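Thiamin pyrophosphokinase (Geobacillus thermodenitrificans, PDB 3K94) transfers a pyrophosphate group from ATP to thiamine, making thiamine diphosphate, the cofactor form of vitamin B1. Local coordinates at residues E159-F164 with F197-G202; V135-T140 with E201-M206; F42-A47 with Q64-L69; F48-S53 with W72-D77; Y149-Y154 with S209-C214. All blocks are in the same frame, centred on the assembly; numbering follows the deposited sequence.

Contact 1 (E159-F164 with F197-G202)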
# COMPACT_ATOMS: atom_id res chain seq x y z
N GLU B 159 -4.71 18.09 2.72
CA GLU B 159 -6.14 18.30 2.54
C GLU B 159 -6.46 18.89 1.16
O GLU B 159 -7.47 18.55 0.54
CB GLU B 159 -6.70 19.18 3.65
CG GLU B 159 -8.10 18.79 4.08
CD GLU B 159 -8.21 17.30 4.36
OE1 GLU B 159 -7.24 16.72 4.89
OE2 GLU B 159 -9.28 16.72 4.07
N THR B 160 -5.60 19.77 0.68
CA THR B 160 -5.78 20.32 -0.66
C THR B 160 -4.44 20.40 -1.38
O THR B 160 -3.39 20.45 -0.75
CB THR B 160 -6.48 21.70 -0.65
OG1 THR B 160 -5.53 22.72 -0.34
CG2 THR B 160 -7.61 21.74 0.37
N VAL B 161 -4.51 20.39 -2.70
CA VAL B 161 -3.34 20.58 -3.55
C VAL B 161 -3.72 21.59 -4.61
O VAL B 161 -4.62 21.35 -5.41
CB VAL B 161 -2.91 19.27 -4.22
CG1 VAL B 161 -1.97 19.55 -5.39
CG2 VAL B 161 -2.25 18.33 -3.19
N ALA B 162 -3.06 22.75 -4.61
CA ALA B 162 -3.47 23.85 -5.47
C ALA B 162 -2.70 23.91 -6.78
O ALA B 162 -1.55 23.47 -6.86
CB ALA B 162 -3.39 25.18 -4.74
N GLU B 163 -3.36 24.49 -7.78
CA GLU B 163 -2.81 24.74 -9.10
C GLU B 163 -2.10 23.54 -9.69
O GLU B 163 -1.00 23.66 -10.23
CB GLU B 163 -1.90 25.97 -9.08
CG GLU B 163 -2.55 27.23 -8.54
CD GLU B 163 -1.57 28.39 -8.47
OE1 GLU B 163 -0.81 28.59 -9.45
OE2 GLU B 163 -1.54 29.11 -7.45
N PHE B 164 -2.72 22.38 -9.58
CA PHE B 164 -2.16 21.18 -10.17
C PHE B 164 -2.21 21.29 -11.70
O PHE B 164 -3.25 21.55 -12.29
CB PHE B 164 -2.91 19.95 -9.68
CG PHE B 164 -2.29 18.68 -10.11
CD1 PHE B 164 -1.00 18.35 -9.70
CD2 PHE B 164 -2.97 17.80 -10.94
CE1 PHE B 164 -0.41 17.17 -10.11
CE2 PHE B 164 -2.39 16.61 -11.34
CZ PHE B 164 -1.10 16.30 -10.91
N PHE B 197 4.55 17.60 -14.01
CA PHE B 197 3.45 17.93 -13.11
C PHE B 197 3.93 19.03 -12.19
O PHE B 197 5.10 19.09 -11.87
CB PHE B 197 2.89 16.72 -12.33
CG PHE B 197 3.88 16.04 -11.40
CD1 PHE B 197 4.80 15.12 -11.89
CD2 PHE B 197 3.84 16.27 -10.02
CE1 PHE B 197 5.69 14.46 -11.03
CE2 PHE B 197 4.73 15.62 -9.14
CZ PHE B 197 5.66 14.71 -9.66
N SER B 198 3.03 19.93 -11.80
CA SER B 198 3.41 20.99 -10.89
C SER B 198 2.22 21.39 -10.04
O SER B 198 1.07 21.18 -10.43
CB SER B 198 3.94 22.22 -11.66
OG SER B 198 2.91 22.86 -12.40
N PHE B 199 2.50 21.96 -8.89
CA PHE B 199 1.45 22.44 -8.00
C PHE B 199 2.08 23.46 -7.09
O PHE B 199 3.28 23.42 -6.85
CB PHE B 199 0.79 21.29 -7.22
CG PHE B 199 1.76 20.42 -6.43
CD1 PHE B 199 2.50 19.43 -7.06
CD2 PHE B 199 1.90 20.58 -5.05
CE1 PHE B 199 3.39 18.63 -6.35
CE2 PHE B 199 2.77 19.77 -4.32
CZ PHE B 199 3.52 18.79 -4.96
N SER B 200 1.27 24.38 -6.57
CA SER B 200 1.80 25.50 -5.80
C SER B 200 1.62 25.33 -4.30
O SER B 200 2.30 25.98 -3.52
CB SER B 200 1.12 26.81 -6.24
OG SER B 200 -0.22 26.82 -5.81
N GLU B 201 0.69 24.47 -3.91
CA GLU B 201 0.44 24.24 -2.49
C GLU B 201 0.15 22.78 -2.20
O GLU B 201 -0.43 22.08 -3.03
CB GLU B 201 -0.76 25.06 -2.01
CG GLU B 201 -0.52 26.54 -1.96
CD GLU B 201 -1.68 27.27 -1.33
OE1 GLU B 201 -2.57 26.59 -0.76
OE2 GLU B 201 -1.71 28.52 -1.40
N GLY B 202 0.54 22.33 -1.01
CA GLY B 202 0.17 21.02 -0.52
C GLY B 202 1.21 19.94 -0.71
O GLY B 202 2.39 20.23 -0.96
O HOH W 1 1.11 24.71 -11.19
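Ala162 and Ser200 meet through the backbone, where Ser200 N donates to Ala162 O over 3.0 Å at a fairly straight 160°. One step along, Ala162 N gives its proton to Glu201 O at 3.1 Å, and both donors stand well above the planes of the carbonyls they reach. CA-H groups take up part of the work: Phe199 CA lies 3.5 Å from Glu163 O, and Phe164 CA points at Ser198 O. A water placed unusually close to Glu163 O also reaches Ser198 OG, a doubtful link, near where two carbonyl oxygens, those of Glu163 and Ser198, come close without bonding.

The contact belongs to the beta-rich vitamin B1-binding domain, where strand 194-199 lies between strands 139-144 and 165-167 in a small antiparallel sheet.

Side chains fill in around these bonds. CG1 of Val161, anti to its backbone N (chi1 163°), comes within 3.7 Å of Phe199 CB and crosses that side chain at a slant. The Phe164 ring carries its CE1 to 4.0 Å from Phe197 CB, while Phe199 CB sits at the ring's edge. On the outer side, Ser200 OG makes a weak hydrogen bond to Glu163 OE2.

Beyond Glu201, Gly202 has a backbone conformation that would press any CB against the preceding carbonyl oxygen; a CB would also collide with Thr160 O. Further out, the ring of Tyr154 packs against those of Phe164 and Phe197, and Leu204 touches Phe164 and Phe199.

Contact 2 (V135-T140 with E201-M206); sequences VHLPGT and EGILMM
His136 and Leu204 form the hydrogen-bonded pair of a short antiparallel ladder, in which strand 131-136 lies beside strand 204-209 within the large mixed sheet of the chain. Two backbone bonds close the pair: His136 N to Leu204 O at 2.8 Å, bent to 133°, and Leu204 N to His136 O at 3.0 Å, much straighter at 166° and in the plane of the carbonyl. The CA-H of Ile203 also approaches His136 O, and that of Val135 approaches Leu204 O, so each carbonyl oxygen has an N-H and a C-H beside it.

Apolar contacts flank the bonds. In the neighbouring non-hydrogen-bonded pair, Val135 CG1 lies 4.3 Å from Met205 CB; Val135 also packs on Leu116 and Leu117 of helix 106-118, and Met205 reaches Phe110 of the second subunit. Leu137 and Ile203 run side by side in the same direction, with Leu137 CD2 4.0 Å from Ile203 CG1.

Flat and cyclic groups complete the contact. The imidazole of His136 meets the selenomethionine Met206 through CE1, 4.0 Å from Met206 CE, and Phe197 packs edge-to-face with the same imidazole. Past the ladder, the Pro138 ring leans on the backbone of Gly202, its CD 3.2 Å from Gly202 O.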
# COMPACT_ATOMS: atom_id res chain seq x y z
N VAL B 135 6.60 10.91 -3.10
CA VAL B 135 5.78 11.99 -2.56
C VAL B 135 6.50 13.32 -2.81
O VAL B 135 7.73 13.36 -2.87
CB VAL B 135 5.47 11.81 -1.05
CG1 VAL B 135 4.77 10.46 -0.81
CG2 VAL B 135 6.74 11.89 -0.25
N HIS B 136 5.74 14.39 -2.96
CA HIS B 136 6.31 15.65 -3.44
C HIS B 136 5.76 16.89 -2.73
O HIS B 136 4.57 16.96 -2.40
CB HIS B 136 6.06 15.80 -4.94
CG HIS B 136 6.67 14.71 -5.76
ND1 HIS B 136 5.97 13.59 -6.15
CD2 HIS B 136 7.92 14.56 -6.24
CE1 HIS B 136 6.76 12.80 -6.85
NE2 HIS B 136 7.96 13.36 -6.91
N LEU B 137 6.63 17.87 -2.54
CA LEU B 137 6.25 19.19 -2.06
C LEU B 137 6.04 20.09 -3.28
O LEU B 137 6.37 19.70 -4.40
CB LEU B 137 7.34 19.74 -1.13
CG LEU B 137 7.62 18.85 0.10
CD1 LEU B 137 8.68 19.47 1.02
CD2 LEU B 137 6.35 18.54 0.90
N PRO B 138 5.49 21.30 -3.07
CA PRO B 138 5.24 22.15 -4.24
C PRO B 138 6.49 22.39 -5.09
O PRO B 138 7.62 22.46 -4.58
CB PRO B 138 4.73 23.46 -3.62
CG PRO B 138 4.06 23.01 -2.35
CD PRO B 138 4.93 21.88 -1.84
N GLY B 139 6.27 22.49 -6.40
CA GLY B 139 7.34 22.69 -7.36
C GLY B 139 6.90 22.16 -8.70
O GLY B 139 5.72 21.84 -8.89
N THR B 140 7.83 22.09 -9.65
CA THR B 140 7.58 21.51 -10.96
C THR B 140 8.48 20.31 -11.09
O THR B 140 9.67 20.37 -10.75
CB THR B 140 7.90 22.50 -12.10
OG1 THR B 140 7.07 23.66 -12.00
CG2 THR B 140 7.66 21.85 -13.44
N GLU B 201 0.69 24.47 -3.91
CA GLU B 201 0.44 24.24 -2.49
C GLU B 201 0.15 22.78 -2.20
O GLU B 201 -0.43 22.08 -3.03
CB GLU B 201 -0.76 25.06 -2.01
CG GLU B 201 -0.52 26.54 -1.96
CD GLU B 201 -1.68 27.27 -1.33
OE1 GLU B 201 -2.57 26.59 -0.76
OE2 GLU B 201 -1.71 28.52 -1.40
N GLY B 202 0.54 22.33 -1.01
CA GLY B 202 0.17 21.02 -0.52
C GLY B 202 1.21 19.94 -0.71
O GLY B 202 2.39 20.23 -0.96
N ILE B 203 0.78 18.69 -0.60
CA ILE B 203 1.67 17.54 -0.66
C ILE B 203 1.02 16.44 -1.49
O ILE B 203 -0.11 16.04 -1.22
CB ILE B 203 1.95 16.96 0.73
CG1 ILE B 203 2.46 18.05 1.68
CG2 ILE B 203 2.97 15.82 0.65
CD1 ILE B 203 2.85 17.52 3.03
N LEU B 204 1.74 15.94 -2.48
CA LEU B 204 1.12 15.07 -3.48
C LEU B 204 1.88 13.78 -3.70
O LEU B 204 3.11 13.79 -3.81
CB LEU B 204 1.01 15.82 -4.80
CG LEU B 204 0.29 15.11 -5.95
CD1 LEU B 204 -1.21 15.19 -5.73
CD2 LEU B 204 0.67 15.73 -7.28
N MSE B 205 1.15 12.68 -3.77
CA MSE B 205 1.77 11.39 -4.03
C MSE B 205 1.64 11.00 -5.49
O MSE B 205 0.56 11.11 -6.07
CB MSE B 205 1.12 10.31 -3.15
CG MSE B 205 1.64 8.92 -3.43
SE MSE B 205 0.90 7.53 -2.25
CE MSE B 205 -0.99 7.99 -2.36
N MSE B 206 2.74 10.55 -6.09
CA MSE B 206 2.66 9.96 -7.42
C MSE B 206 3.00 8.48 -7.41
O MSE B 206 4.00 8.08 -6.82
CB MSE B 206 3.57 10.67 -8.43
CG MSE B 206 3.52 10.02 -9.82
SE MSE B 206 4.62 10.88 -11.21
CE MSE B 206 6.38 10.84 -10.32

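Contact 3 (F42-A47 with Q64-L69)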
# COMPACT_ATOMS: atom_id res chain seq x y z
N PHE B 42 26.66 -8.33 -4.73
CA PHE B 42 26.94 -6.95 -4.32
C PHE B 42 27.34 -6.89 -2.85
O PHE B 42 26.80 -7.61 -2.02
CB PHE B 42 25.72 -6.04 -4.55
CG PHE B 42 25.18 -6.07 -5.96
CD1 PHE B 42 25.95 -6.54 -7.02
CD2 PHE B 42 23.90 -5.61 -6.23
CE1 PHE B 42 25.44 -6.56 -8.32
CE2 PHE B 42 23.38 -5.62 -7.53
CZ PHE B 42 24.15 -6.09 -8.57
N ARG B 43 28.29 -6.01 -2.54
CA ARG B 43 28.65 -5.76 -1.14
C ARG B 43 27.94 -4.53 -0.61
O ARG B 43 28.12 -3.43 -1.12
CB ARG B 43 30.15 -5.58 -0.98
CG ARG B 43 30.58 -5.62 0.49
CD ARG B 43 32.01 -5.15 0.66
NE ARG B 43 32.54 -5.44 1.99
CZ ARG B 43 32.41 -4.63 3.03
NH1 ARG B 43 31.77 -3.48 2.90
NH2 ARG B 43 32.91 -4.98 4.21
N PRO B 44 27.12 -4.72 0.43
CA PRO B 44 26.46 -3.57 1.04
C PRO B 44 27.54 -2.68 1.64
O PRO B 44 28.46 -3.19 2.28
CB PRO B 44 25.63 -4.20 2.17
CG PRO B 44 25.65 -5.66 1.94
CD PRO B 44 26.91 -5.95 1.20
N VAL B 45 27.44 -1.37 1.45
CA VAL B 45 28.42 -0.50 2.06
C VAL B 45 28.08 -0.42 3.54
O VAL B 45 28.90 -0.01 4.38
CB VAL B 45 28.42 0.88 1.42
CG1 VAL B 45 28.79 0.75 -0.07
CG2 VAL B 45 27.05 1.52 1.58
N ARG B 46 26.88 -0.87 3.86
CA ARG B 46 26.34 -0.77 5.20
C ARG B 46 25.12 -1.67 5.32
O ARG B 46 24.42 -1.88 4.33
CB ARG B 46 25.95 0.69 5.46
CG ARG B 46 25.62 1.00 6.88
CD ARG B 46 25.75 2.49 7.12
NE ARG B 46 27.15 2.91 7.19
CZ ARG B 46 27.69 3.53 8.23
NH1 ARG B 46 26.96 3.82 9.30
NH2 ARG B 46 28.97 3.88 8.20
N ALA B 47 24.89 -2.24 6.50
CA ALA B 47 23.66 -3.00 6.76
C ALA B 47 23.04 -2.58 8.09
O ALA B 47 23.73 -2.14 9.01
CB ALA B 47 23.92 -4.50 6.74
N GLN B 64 30.78 -15.29 6.22
CA GLN B 64 31.78 -15.92 5.37
C GLN B 64 32.18 -15.00 4.21
O GLN B 64 33.36 -14.71 3.98
CB GLN B 64 31.25 -17.26 4.86
CG GLN B 64 31.76 -17.66 3.50
CD GLN B 64 33.20 -18.04 3.54
OE1 GLN B 64 33.89 -17.99 2.52
NE2 GLN B 64 33.67 -18.42 4.72
N ALA B 65 31.16 -14.52 3.48
CA ALA B 65 31.35 -13.61 2.36
C ALA B 65 31.94 -12.26 2.78
O ALA B 65 32.88 -11.78 2.16
CB ALA B 65 30.03 -13.41 1.61
N PHE B 66 31.39 -11.64 3.82
CA PHE B 66 31.86 -10.33 4.27
C PHE B 66 32.15 -10.31 5.78
O PHE B 66 31.35 -9.80 6.56
CB PHE B 66 30.82 -9.25 3.97
CG PHE B 66 30.26 -9.32 2.58
CD1 PHE B 66 31.06 -9.07 1.48
CD2 PHE B 66 28.92 -9.62 2.38
CE1 PHE B 66 30.53 -9.14 0.20
CE2 PHE B 66 28.40 -9.69 1.11
CZ PHE B 66 29.22 -9.44 0.01
N PRO B 67 33.29 -10.89 6.19
CA PRO B 67 33.61 -10.94 7.62
C PRO B 67 33.68 -9.56 8.24
O PRO B 67 33.39 -9.40 9.43
CB PRO B 67 35.00 -11.60 7.65
CG PRO B 67 35.06 -12.39 6.40
CD PRO B 67 34.26 -11.62 5.37
N ASP B 68 34.03 -8.56 7.44
CA ASP B 68 34.20 -7.21 7.94
C ASP B 68 32.99 -6.31 7.72
O ASP B 68 33.10 -5.09 7.80
CB ASP B 68 35.44 -6.57 7.29
CG ASP B 68 35.35 -6.55 5.77
OD1 ASP B 68 36.07 -5.74 5.14
OD2 ASP B 68 34.57 -7.36 5.20
N LEU B 69 31.83 -6.90 7.41
CA LEU B 69 30.67 -6.08 7.09
C LEU B 69 30.38 -5.11 8.23
O LEU B 69 30.48 -5.47 9.40
CB LEU B 69 29.45 -6.96 6.83
CG LEU B 69 28.43 -6.51 5.78
CD1 LEU B 69 27.10 -7.18 6.03
CD2 LEU B 69 28.26 -5.00 5.76
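A beta-alpha-beta unit, strand 46-48, helix 56-65 and strand 71-72, supplies both sides here: Arg43 and Pro44, leading into the first strand, pack on Phe66, just beyond the helix. The phenyl ring receives them on one face. Arg43 CG stands over it, 3.9 Å from the centroid and 30° off the ring normal, in a CH-pi contact, and Pro44 CD comes within 4.0 Å of Phe66 CE2. Ala65 CB lies over the centre of the opposite face, sandwiching the ring between its own chain and the partner segment.

Arg43 is extended from CG to NE, with CG anti to the backbone N (chi1 -168°), and slides past Phe66 in the opposite direction. Its guanidinium is turned 77° from the phenyl plane and reaches Asp68. NH2 donates to Asp68 OD2 at 3.1 Å in a salt bridge; the acceptor lies in the guanidinium plane, whereas the donor stands well above the carboxylate plane. A type I turn from Phe66 to Leu69, closed by Leu69 N to Phe66 O at 3.1 Å, brings Asp68 round to where Arg43 NH2 meets it. Leu69 continues the packing inward, its CD1 4.2 Å from Ala47 CB and its CD2 3.9 Å from Pro44 O.

An alanine in place of Phe66 would probably open a gap beneath Arg43 CG and Pro44 CD and leave the arginine chain freer to swing. Because the salt bridge is a single hydrogen bond between exposed residues, it probably depends on the packing of the arginine's aliphatic chain on the Phe66 ring, which helps direct Arg43 toward Asp68.

Contact 4 (F48-S53 with W72-D77)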
# COMPACT_ATOMS: atom_id res chain seq x y z
N PHE B 48 21.72 -2.72 8.19
CA PHE B 48 20.99 -2.31 9.38
C PHE B 48 20.01 -3.40 9.78
O PHE B 48 19.26 -3.89 8.94
CB PHE B 48 20.18 -1.05 9.10
CG PHE B 48 21.02 0.14 8.77
CD1 PHE B 48 21.44 0.37 7.47
CD2 PHE B 48 21.35 1.06 9.75
CE1 PHE B 48 22.19 1.49 7.16
CE2 PHE B 48 22.10 2.18 9.45
CZ PHE B 48 22.53 2.39 8.15
N GLY B 49 20.00 -3.75 11.06
CA GLY B 49 19.16 -4.82 11.55
C GLY B 49 19.91 -5.77 12.46
O GLY B 49 21.13 -5.64 12.64
N ASP B 50 19.18 -6.71 13.04
CA ASP B 50 19.75 -7.76 13.87
C ASP B 50 19.89 -9.03 13.05
O ASP B 50 19.15 -9.24 12.09
CB ASP B 50 18.84 -8.06 15.07
CG ASP B 50 18.88 -6.96 16.11
OD1 ASP B 50 19.88 -6.21 16.17
OD2 ASP B 50 17.90 -6.86 16.88
N PHE B 51 20.82 -9.88 13.45
CA PHE B 51 20.99 -11.17 12.78
C PHE B 51 19.89 -12.19 13.11
O PHE B 51 19.79 -13.22 12.45
CB PHE B 51 22.37 -11.74 13.09
CG PHE B 51 23.50 -10.87 12.64
CD1 PHE B 51 24.24 -10.14 13.56
CD2 PHE B 51 23.82 -10.77 11.29
CE1 PHE B 51 25.29 -9.33 13.15
CE2 PHE B 51 24.87 -9.97 10.88
CZ PHE B 51 25.60 -9.24 11.81
N ASP B 52 19.07 -11.90 14.11
CA ASP B 52 17.92 -12.75 14.42
C ASP B 52 16.93 -12.77 13.25
O ASP B 52 16.09 -13.67 13.14
CB ASP B 52 17.22 -12.26 15.68
CG ASP B 52 17.94 -12.66 16.95
OD1 ASP B 52 19.00 -13.30 16.84
OD2 ASP B 52 17.42 -12.33 18.04
N SER B 53 17.04 -11.76 12.39
CA SER B 53 16.13 -11.61 11.26
C SER B 53 16.55 -12.43 10.04
O SER B 53 15.88 -12.40 9.01
CB SER B 53 16.00 -10.13 10.88
OG SER B 53 15.42 -9.39 11.94
N TRP B 72 24.75 -2.29 11.53
CA TRP B 72 24.22 -1.44 12.59
C TRP B 72 22.98 -2.08 13.19
O TRP B 72 22.04 -2.44 12.48
CB TRP B 72 23.94 -0.03 12.08
CG TRP B 72 25.21 0.67 11.74
CD1 TRP B 72 25.96 0.51 10.61
CD2 TRP B 72 25.92 1.60 12.57
NE1 TRP B 72 27.08 1.30 10.68
CE2 TRP B 72 27.08 1.98 11.87
CE3 TRP B 72 25.68 2.15 13.83
CZ2 TRP B 72 28.00 2.89 12.39
CZ3 TRP B 72 26.59 3.05 14.34
CH2 TRP B 72 27.74 3.41 13.62
N PRO B 73 22.99 -2.24 14.52
CA PRO B 73 21.97 -3.04 15.20
C PRO B 73 20.61 -2.36 15.18
O PRO B 73 20.55 -1.14 15.05
CB PRO B 73 22.51 -3.13 16.63
CG PRO B 73 23.31 -1.89 16.80
CD PRO B 73 23.95 -1.66 15.46
N ALA B 74 19.55 -3.15 15.29
CA ALA B 74 18.21 -2.60 15.40
C ALA B 74 18.12 -1.70 16.62
O ALA B 74 18.78 -1.94 17.64
CB ALA B 74 17.18 -3.72 15.49
N GLU B 75 17.32 -0.65 16.51
CA GLU B 75 17.14 0.29 17.60
C GLU B 75 15.71 0.23 18.11
O GLU B 75 14.78 0.01 17.33
CB GLU B 75 17.47 1.71 17.15
CG GLU B 75 18.92 1.90 16.72
CD GLU B 75 19.20 3.32 16.25
OE1 GLU B 75 18.44 4.25 16.62
OE2 GLU B 75 20.18 3.52 15.50
N LYS B 76 15.54 0.43 19.42
CA LYS B 76 14.20 0.46 20.00
C LYS B 76 13.36 1.59 19.41
O LYS B 76 13.84 2.71 19.24
CB LYS B 76 14.28 0.63 21.52
CG LYS B 76 14.90 -0.54 22.27
CD LYS B 76 14.05 -0.95 23.47
CE LYS B 76 13.68 0.25 24.34
NZ LYS B 76 14.87 0.84 25.00
N ASP B 77 12.11 1.28 19.09
CA ASP B 77 11.16 2.31 18.64
C ASP B 77 11.39 2.85 17.23
O ASP B 77 10.81 3.88 16.85
CB ASP B 77 11.12 3.46 19.65
CG ASP B 77 10.60 3.03 21.00
OD1 ASP B 77 9.45 2.55 21.06
OD2 ASP B 77 11.34 3.18 22.00
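Phe48 lies alongside Trp72, both side chains pointing the same way from a parallel pair of backbones. Phe48 CD2 touches Trp72 CB at 3.7 Å, and CE2 approaches Trp72 CG. The phenyl ring and the five-membered ring of the indole are inclined by 28°, but with 5.4 Å between centroids they are slid apart and barely overlap. Phe48 also packs on Ile83 and Ala84 of helix 80-88, while Trp72 NE1 is hydrogen-bonded to Asp70.

At Gly49 the contact passes to the backbone. Its N donates to Trp72 O at 2.8 Å, nearly along the C=O axis, and the CA-H of Phe48 turns to the same oxygen. The backbone of Gly49 adopts a conformation in which a CB would be jammed against Phe48 O.

Asp50 then bonds through its side chain. With CG anti to the carbonyl carbon (chi1 -73°), OD1 accepts from Ala74 N at 3.2 Å, the donor standing above the carboxylate plane. OD2 rests 3.5 Å from Ala74 CB.

Both segments leave the C-terminal ends of neighbouring parallel strands, 46-48 and 71-72, the loop edge where alpha/beta folds commonly place their active sites, here in the catalytic domain.

Contact 5 (Y149-Y154 with S209-C214)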
# COMPACT_ATOMS: atom_id res chain seq x y z
N TYR B 149 6.59 1.30 -16.95
CA TYR B 149 5.36 1.82 -16.35
C TYR B 149 4.42 2.39 -17.39
O TYR B 149 4.79 3.28 -18.15
CB TYR B 149 5.69 2.88 -15.30
CG TYR B 149 6.74 2.41 -14.33
CD1 TYR B 149 6.46 1.39 -13.44
CD2 TYR B 149 8.03 2.96 -14.34
CE1 TYR B 149 7.42 0.94 -12.56
CE2 TYR B 149 9.00 2.51 -13.45
CZ TYR B 149 8.69 1.50 -12.57
OH TYR B 149 9.63 1.03 -11.69
N CYS B 150 3.19 1.88 -17.42
CA CYS B 150 2.15 2.41 -18.30
C CYS B 150 1.24 3.39 -17.58
O CYS B 150 0.68 4.29 -18.19
CB CYS B 150 1.30 1.26 -18.87
SG CYS B 150 2.23 0.07 -19.84
N TYR B 151 1.07 3.20 -16.29
CA TYR B 151 0.06 3.97 -15.57
C TYR B 151 0.68 5.00 -14.64
O TYR B 151 1.74 4.77 -14.06
CB TYR B 151 -0.83 3.02 -14.79
CG TYR B 151 -1.17 1.76 -15.57
CD1 TYR B 151 -1.96 1.81 -16.72
CD2 TYR B 151 -0.72 0.52 -15.15
CE1 TYR B 151 -2.27 0.65 -17.43
CE2 TYR B 151 -1.03 -0.63 -15.84
CZ TYR B 151 -1.81 -0.57 -16.98
OH TYR B 151 -2.09 -1.73 -17.65
N VAL B 152 0.01 6.14 -14.51
CA VAL B 152 0.40 7.17 -13.56
C VAL B 152 -0.82 7.58 -12.72
O VAL B 152 -1.90 7.81 -13.26
CB VAL B 152 0.98 8.42 -14.26
CG1 VAL B 152 1.52 9.42 -13.23
CG2 VAL B 152 2.09 8.02 -15.22
N SER B 153 -0.64 7.65 -11.41
CA SER B 153 -1.72 8.09 -10.54
C SER B 153 -1.22 9.16 -9.59
O SER B 153 -0.08 9.08 -9.10
CB SER B 153 -2.30 6.91 -9.74
OG SER B 153 -2.60 5.84 -10.61
N TYR B 154 -2.06 10.16 -9.36
CA TYR B 154 -1.76 11.20 -8.40
C TYR B 154 -2.78 11.18 -7.30
O TYR B 154 -4.00 11.14 -7.56
CB TYR B 154 -1.75 12.57 -9.08
CG TYR B 154 -0.63 12.71 -10.07
CD1 TYR B 154 0.66 12.97 -9.64
CD2 TYR B 154 -0.86 12.58 -11.43
CE1 TYR B 154 1.69 13.09 -10.55
CE2 TYR B 154 0.16 12.70 -12.34
CZ TYR B 154 1.44 12.95 -11.90
OH TYR B 154 2.47 13.07 -12.80
N SER B 209 2.96 2.82 -12.30
CA SER B 209 2.89 1.39 -12.14
C SER B 209 2.75 0.66 -13.46
O SER B 209 2.59 1.27 -14.52
CB SER B 209 1.72 1.03 -11.21
OG SER B 209 0.49 1.55 -11.69
N SER B 210 2.79 -0.66 -13.38
CA SER B 210 2.60 -1.52 -14.53
C SER B 210 1.82 -2.75 -14.08
O SER B 210 1.66 -2.97 -12.88
CB SER B 210 3.96 -1.95 -15.09
OG SER B 210 3.87 -3.23 -15.67
N ASP B 211 1.31 -3.53 -15.02
CA ASP B 211 0.76 -4.85 -14.72
C ASP B 211 1.01 -5.78 -15.92
O ASP B 211 1.62 -5.36 -16.90
CB ASP B 211 -0.73 -4.79 -14.33
CG ASP B 211 -1.58 -4.00 -15.33
OD1 ASP B 211 -1.16 -3.85 -16.50
OD2 ASP B 211 -2.68 -3.54 -14.94
N SER B 212 0.56 -7.03 -15.83
CA SER B 212 0.78 -7.99 -16.92
C SER B 212 0.42 -7.38 -18.27
O SER B 212 1.18 -7.49 -19.23
CB SER B 212 -0.05 -9.25 -16.69
OG SER B 212 -1.43 -8.93 -16.61
N SER B 213 -0.74 -6.73 -18.33
CA SER B 213 -1.19 -6.06 -19.54
C SER B 213 -0.17 -5.06 -20.05
O SER B 213 0.09 -4.98 -21.26
CB SER B 213 -2.52 -5.36 -19.31
OG SER B 213 -2.80 -4.47 -20.38
N CYS B 214 0.40 -4.28 -19.14
CA CYS B 214 1.40 -3.28 -19.50
C CYS B 214 2.59 -3.94 -20.23
O CYS B 214 3.55 -4.41 -19.61
CB CYS B 214 1.84 -2.49 -18.26
SG CYS B 214 3.13 -1.26 -18.58
O HOH W 2 -0.18 4.22 -11.35
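Tyr151 leaves strand 151-156 with CB 3.7 Å from Ser209 OG, itself hydrogen-bonded to Asp107 of the second subunit, and the tyrosine ring runs out along the 209-214 segment. CG is anti to the carbonyl carbon (chi1 -40°); CD2 lies 3.5 Å from Ser209 O, and CE2 passes Asp211 OD1 and Cys214 CB. At the tip, OH donates to Asp211 OD1 at 2.6 Å, on the syn side of the carboxylate, whose plane is turned 72° from the ring. Cys150 CB covers the centre of one ring face, and Arg105 of the second subunit makes a cation-pi contact with the ring.

Cys150 and Tyr151 both face Ser209 in a classic beta bulge: Tyr151 N gives a straight bond to Ser209 O at 3.0 Å, Cys150 N a weak one. The Cys150-Cys214 disulfide, SG atoms 2.0 Å apart, ties the segments covalently. Asp211 OD1 also accepts from Cys214 N at 3.1 Å, an Asx motif.

A phenylalanine in place of Tyr151 would probably leave Asp211 OD1 with Cys214 N alone of the two donors described. Two donors on OD1, with Arg105 of the second subunit salt-bridged to OD2, would probably stabilise the negative charge of Asp211.

Contacts 1, 2 and 5 gather in the beta-rich half, contacts 3 and 4 in the catalytic half. Contacts 1 and 2 share Glu201 and Gly202, their centres 7 Å apart, and Phe199 O probably accepts a hydrogen bond from Gly139 N. Tyr154 links contact 5 to both, packing on Phe197 and Phe164 in one and on Leu204 and Met206 in the other. Contacts 3 and 4 share the beta-alpha-beta region in alternating segments, their centres 16 Å apart; 42-47 leads into 48-53 and 64-69 precedes 72-77, and Ala47 O probably accepts from Trp72 N. The mixed sheet spans both halves: contacts 2 and 3 reach it with centres 36 Å apart. No ligand marks the active site.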